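Local coordinates for protein 3-hydroxyacyl-CoA dehydrogenase (Brucella suis, PDB 4O5O) that probably catalyses the NAD-dependent oxidation of 3-hydroxyacyl-CoA to 3-ketoacyl-CoA, as a tetrameric enzyme of the short-chain dehydrogenase family, at residues B[91-96]-B[151-156]; B[193-198]-B[245-250]. All coordinates share one frame; numbering follows the deposited sequence.

Contact 1 (B[91-96]-B[151-156])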
loop_
_atom_site.group_PDB
_atom_site.type_symbol
_atom_site.label_atom_id
_atom_site.label_comp_id
_atom_site.label_asym_id
_atom_site.label_seq_id
_atom_site.Cartn_x
_atom_site.Cartn_y
_atom_site.Cartn_z
ATOM N N LEU B 91 21.885 -6.986 -12.453
ATOM C CA LEU B 91 21.323 -8.303 -12.095
ATOM C C LEU B 91 19.820 -8.226 -12.250
ATOM O O LEU B 91 19.193 -7.296 -11.738
ATOM C CB LEU B 91 21.638 -8.644 -10.625
ATOM C CG LEU B 91 20.906 -9.880 -10.086
ATOM C CD1 LEU B 91 21.306 -11.179 -10.768
ATOM C CD2 LEU B 91 21.095 -10.017 -8.590
ATOM N N VAL B 92 19.237 -9.215 -12.918
ATOM C CA VAL B 92 17.799 -9.343 -12.977
ATOM C C VAL B 92 17.448 -10.736 -12.459
ATOM O O VAL B 92 17.782 -11.749 -13.067
ATOM C CB VAL B 92 17.240 -9.140 -14.403
ATOM C CG1 VAL B 92 15.730 -8.999 -14.331
ATOM C CG2 VAL B 92 17.911 -7.938 -15.088
ATOM N N ASN B 93 16.747 -10.742 -11.320
ATOM C CA ASN B 93 16.297 -11.963 -10.681
ATOM C C ASN B 93 14.906 -12.302 -11.237
ATOM O O ASN B 93 13.951 -11.629 -10.886
ATOM C CB ASN B 93 16.207 -11.785 -9.160
ATOM C CG ASN B 93 17.542 -11.905 -8.454
ATOM O OD1 ASN B 93 18.211 -12.926 -8.539
ATOM N ND2 ASN B 93 17.866 -10.913 -7.636
ATOM N N CYS B 94 14.812 -13.298 -12.115
ATOM C CA CYS B 94 13.543 -13.791 -12.662
ATOM C C CYS B 94 13.206 -15.203 -12.225
ATOM O O CYS B 94 12.044 -15.606 -12.386
ATOM C CB CYS B 94 13.574 -13.712 -14.193
ATOM S SG CYS B 94 13.819 -12.067 -14.843
ATOM N N ALA B 95 14.163 -15.938 -11.660
ATOM C CA ALA B 95 13.901 -17.308 -11.218
ATOM C C ALA B 95 12.792 -17.372 -10.189
ATOM O O ALA B 95 12.831 -16.690 -9.184
ATOM C CB ALA B 95 15.148 -17.949 -10.616
ATOM N N GLY B 96 11.820 -18.216 -10.449
ATOM C CA GLY B 96 10.727 -18.387 -9.501
ATOM C C GLY B 96 9.869 -19.561 -9.848
ATOM O O GLY B 96 9.920 -20.068 -10.982
ATOM N N ILE B 151 20.070 -3.542 -9.643
ATOM C CA ILE B 151 19.519 -4.848 -9.291
ATOM C C ILE B 151 18.023 -4.765 -9.422
ATOM O O ILE B 151 17.392 -3.880 -8.830
ATOM C CB ILE B 151 19.890 -5.246 -7.849
ATOM C CG1 ILE B 151 21.412 -5.428 -7.777
ATOM C CG2 ILE B 151 19.149 -6.522 -7.430
ATOM C CD1 ILE B 151 21.962 -5.571 -6.381
ATOM N N ILE B 152 17.451 -5.672 -10.219
ATOM C CA ILE B 152 16.010 -5.685 -10.448
ATOM C C ILE B 152 15.469 -7.054 -10.087
ATOM O O ILE B 152 15.922 -8.075 -10.608
ATOM C CB ILE B 152 15.670 -5.372 -11.933
ATOM C CG1 ILE B 152 16.171 -3.966 -12.292
ATOM C CG2 ILE B 152 14.161 -5.484 -12.191
ATOM C CD1 ILE B 152 16.252 -3.668 -13.749
ATOM N N ASN B 153 14.533 -7.058 -9.150
ATOM C CA ASN B 153 13.922 -8.277 -8.648
ATOM C C ASN B 153 12.517 -8.424 -9.180
ATOM O O ASN B 153 11.897 -7.447 -9.618
ATOM C CB ASN B 153 13.900 -8.261 -7.118
ATOM C CG ASN B 153 15.322 -8.232 -6.511
ATOM O OD1 ASN B 153 16.227 -8.729 -7.104
ATOM N ND2 ASN B 153 15.469 -7.761 -5.304
ATOM N N THR B 154 12.013 -9.648 -9.140
ATOM C CA THR B 154 10.670 -9.929 -9.624
ATOM C C THR B 154 9.818 -10.378 -8.432
ATOM O O THR B 154 10.095 -11.405 -7.819
ATOM C CB THR B 154 10.700 -11.023 -10.698
ATOM O OG1 THR B 154 11.598 -10.625 -11.746
ATOM C CG2 THR B 154 9.313 -11.244 -11.302
ATOM N N ALA B 155 8.791 -9.595 -8.114
ATOM C CA ALA B 155 7.781 -9.993 -7.140
ATOM C C ALA B 155 6.625 -10.598 -7.914
ATOM O O ALA B 155 6.861 -11.469 -8.769
ATOM C CB ALA B 155 7.390 -8.826 -6.252
ATOM N N SER B 156 5.400 -10.142 -7.668
ATOM C CA SER B 156 4.206 -10.624 -8.377
ATOM C C SER B 156 3.053 -9.796 -7.854
ATOM O O SER B 156 3.073 -9.354 -6.700
ATOM C CB SER B 156 3.906 -12.095 -8.026
ATOM O OG SER B 156 2.642 -12.529 -8.557
#
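Asn93 and Asn153 stand next to each other, both rising from the same face of two neighbouring parallel strands, 90-93 and 149-154, at the centre of the Rossmann-fold sheet of this short-chain dehydrogenase. Asn93 carries its CG beside the backbone N (chi1 -80°), which stands the amide on its own strand, with ND2 turned toward Asn153 and OD1 turned the other way. ND2 donates to Asn153 OD1 at 2.8 Å. The acceptor sits in the amide plane of Asn93, yet the donor is tilted from the plane of the Asn153 carbonyl, and the two amide planes stand 39° apart. Thr126 of helix 112-137 packs against both asparagines.

On the same side of the sheet the side chains of Leu91 and Ile151 run at a slant to each other, CD2 of Leu91 resting 4.2 Å from CG2 of Ile151. Val92 and Ile152 project to the opposite face, where Tyr234 touches the valine and Val238 and Ile241 the isoleucine, all three from helix 231-243. Two backbone bonds hold the strands in step: Ile152 N gives to Leu91 O, and Asn93 N to Ile152 O at 2.9 Å.

Where the strands begin to spread, a side chain adds a link. Thr154 OG1, hydrogen-bonded also to Tyr234 OH, donates to Asn93 O at 2.7 Å, approaching 20° from the carbonyl plane.

Contact 2 (B[193-198]-B[245-250])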
loop_
_atom_site.group_PDB
_atom_site.type_symbol
_atom_site.label_atom_id
_atom_site.label_comp_id
_atom_site.label_asym_id
_atom_site.label_seq_id
_atom_site.Cartn_x
_atom_site.Cartn_y
_atom_site.Cartn_z
ATOM N N ARG B 193 21.410 0.870 -7.530
ATOM C CA ARG B 193 19.945 0.955 -7.385
ATOM C C ARG B 193 19.319 -0.423 -7.258
ATOM O O ARG B 193 19.873 -1.420 -7.772
ATOM C CB ARG B 193 19.350 1.687 -8.597
ATOM C CG ARG B 193 19.685 3.160 -8.633
ATOM C CD ARG B 193 18.922 3.919 -9.679
ATOM N NE ARG B 193 19.346 3.539 -11.017
ATOM C CZ ARG B 193 18.585 3.057 -12.001
ATOM N NH1 ARG B 193 17.278 2.861 -11.860
ATOM N NH2 ARG B 193 19.135 2.780 -13.162
ATOM N N VAL B 194 18.165 -0.466 -6.588
ATOM C CA VAL B 194 17.445 -1.702 -6.364
ATOM C C VAL B 194 15.978 -1.411 -6.613
ATOM O O VAL B 194 15.382 -0.541 -5.953
ATOM C CB VAL B 194 17.656 -2.233 -4.933
ATOM C CG1 VAL B 194 17.003 -3.589 -4.766
ATOM C CG2 VAL B 194 19.132 -2.310 -4.592
ATOM N N MET B 195 15.416 -2.154 -7.572
ATOM C CA MET B 195 14.030 -2.026 -7.986
ATOM C C MET B 195 13.376 -3.371 -8.086
ATOM O O MET B 195 14.045 -4.390 -8.264
ATOM C CB MET B 195 13.962 -1.379 -9.362
ATOM C CG MET B 195 14.188 0.124 -9.356
ATOM S SD MET B 195 12.834 1.044 -8.651
ATOM C CE MET B 195 11.464 0.525 -9.689
ATOM N N THR B 196 12.056 -3.364 -8.016
ATOM C CA THR B 196 11.262 -4.588 -8.141
ATOM C C THR B 196 10.127 -4.384 -9.102
ATOM O O THR B 196 9.487 -3.342 -9.095
ATOM C CB THR B 196 10.742 -5.017 -6.758
ATOM O OG1 THR B 196 11.879 -5.328 -5.961
ATOM C CG2 THR B 196 9.821 -6.232 -6.818
ATOM N N ILE B 197 9.905 -5.372 -9.968
ATOM C CA ILE B 197 8.724 -5.416 -10.822
ATOM C C ILE B 197 7.794 -6.481 -10.276
ATOM O O ILE B 197 8.260 -7.586 -9.942
ATOM C CB ILE B 197 9.064 -5.746 -12.294
ATOM C CG1 ILE B 197 10.013 -4.715 -12.913
ATOM C CG2 ILE B 197 7.816 -5.903 -13.137
ATOM C CD1 ILE B 197 10.663 -5.098 -14.240
ATOM N N ALA B 198 6.501 -6.165 -10.170
ATOM C CA ALA B 198 5.471 -7.100 -9.761
ATOM C C ALA B 198 4.607 -7.432 -10.983
ATOM O O ALA B 198 3.625 -6.718 -11.281
ATOM C CB ALA B 198 4.639 -6.505 -8.619
ATOM N N GLN B 245 17.462 6.693 -14.080
ATOM C CA GLN B 245 18.198 6.683 -12.829
ATOM C C GLN B 245 17.348 7.075 -11.613
ATOM O O GLN B 245 17.699 6.738 -10.487
ATOM C CB GLN B 245 19.408 7.622 -12.932
ATOM C CG GLN B 245 20.415 7.470 -11.803
ATOM C CD GLN B 245 21.721 8.152 -12.117
ATOM O OE1 GLN B 245 21.832 9.391 -12.073
ATOM N NE2 GLN B 245 22.711 7.356 -12.481
ATOM N N MET B 246 16.259 7.803 -11.826
ATOM C CA MET B 246 15.386 8.198 -10.715
ATOM C C MET B 246 14.515 7.073 -10.168
ATOM O O MET B 246 13.914 7.238 -9.114
ATOM C CB MET B 246 14.531 9.409 -11.103
ATOM C CG MET B 246 15.316 10.708 -10.991
ATOM S SD MET B 246 15.744 11.165 -9.279
ATOM C CE MET B 246 14.109 11.366 -8.562
ATOM N N LEU B 247 14.406 5.944 -10.879
ATOM C CA LEU B 247 13.662 4.811 -10.331
ATOM C C LEU B 247 14.521 4.058 -9.318
ATOM O O LEU B 247 15.527 3.450 -9.681
ATOM C CB LEU B 247 13.189 3.869 -11.443
ATOM C CG LEU B 247 12.047 4.410 -12.310
ATOM C CD1 LEU B 247 11.838 3.565 -13.572
ATOM C CD2 LEU B 247 10.761 4.518 -11.531
ATOM N N ASN B 248 14.127 4.094 -8.050
ATOM C CA ASN B 248 14.915 3.383 -7.033
ATOM C C ASN B 248 14.031 3.092 -5.843
ATOM O O ASN B 248 13.155 3.891 -5.483
ATOM C CB ASN B 248 16.144 4.208 -6.609
ATOM C CG ASN B 248 17.171 3.381 -5.877
ATOM O OD1 ASN B 248 17.128 2.137 -5.876
ATOM N ND2 ASN B 248 18.105 4.066 -5.233
ATOM N N GLY B 249 14.219 1.919 -5.265
ATOM C CA GLY B 249 13.496 1.584 -4.050
ATOM C C GLY B 249 12.013 1.327 -4.135
ATOM O O GLY B 249 11.325 1.358 -3.116
ATOM N N GLU B 250 11.541 1.038 -5.344
ATOM C CA GLU B 250 10.107 0.959 -5.663
ATOM C C GLU B 250 9.744 -0.404 -6.252
ATOM O O GLU B 250 10.588 -1.114 -6.786
ATOM C CB GLU B 250 9.769 2.129 -6.612
ATOM C CG GLU B 250 8.464 2.120 -7.380
ATOM C CD GLU B 250 7.214 2.184 -6.557
ATOM O OE1 GLU B 250 7.242 1.742 -5.361
ATOM O OE2 GLU B 250 6.188 2.695 -7.126
#
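Arg193 reaches from the start of its strand to the loop 245-250, which leads from helix 231-243 into strand 251-254, the last strand of the parallel Rossmann-type sheet. Its chain runs extended through chi2 and then bends at chi3 (-69°), laying the guanidinium against the loop. Gln245 CA sits over the centre of one face, 3.7 Å above the plane. At the edge, NH1 donates to Leu247 O at 2.9 Å, with the oxygen in the guanidinium plane and the nitrogen in the carbonyl plane. NH1 also bonds Ile241 O, and NE forms a salt bridge with Glu147, which ties down the far side of the buried charge.

Asn248 crosses the aliphatic part of Arg193, its amide turned 82° from the guanidinium. CG lies anti to the backbone N (chi1 -164°), so that OD1 swings to the strand and accepts from Val194 N at 2.9 Å; here the side-chain carbonyl stands in for a backbone one. ND2 is held by Phe224 O of the second subunit. Gly249, with a positive phi, then returns the main chain to the strand, its N donating to Val194 O, and Thr196 N closes the series on Glu250 O.

Met195 is bent at both chi2 and chi3, which brings SD against the Leu247-Asn248 peptide, 3.4 Å from Asn248 N. The sulphur also receives a weak bond from Glu250 N. The carboxylate of Glu250 heads elsewhere: OE2 accepts from Arg253 N of the second subunit, placing the loop at the subunit interface. The folded thioether ends with Met195 CE 3.4 Å from Glu250 O.

Both contacts belong to one parallel sheet, their centres about 11 Å apart. Neighbouring strands 149-154 and 192-199 join them: Ile151 N lies 2.8 Å from Arg193 O, a probable hydrogen bond, and Ala155 N is equally close to Ile197 O. Contact 1 leads into the probable active site: Ser156, probably the catalytic serine, touches Tyr169 and Lys173, which fit the family's YxxxK motif. The Cys94 side chain lies near, without touching, a glycine-rich segment that is probably the Rossmann-type nucleotide-binding turn. The residues meeting in contact 2 sit towards the sheet's outer edge, facing a second subunit, with Glu250 OE1 bonded to a Tris molecule probably from the crystallisation liquor. Helix 231-243 packs on both.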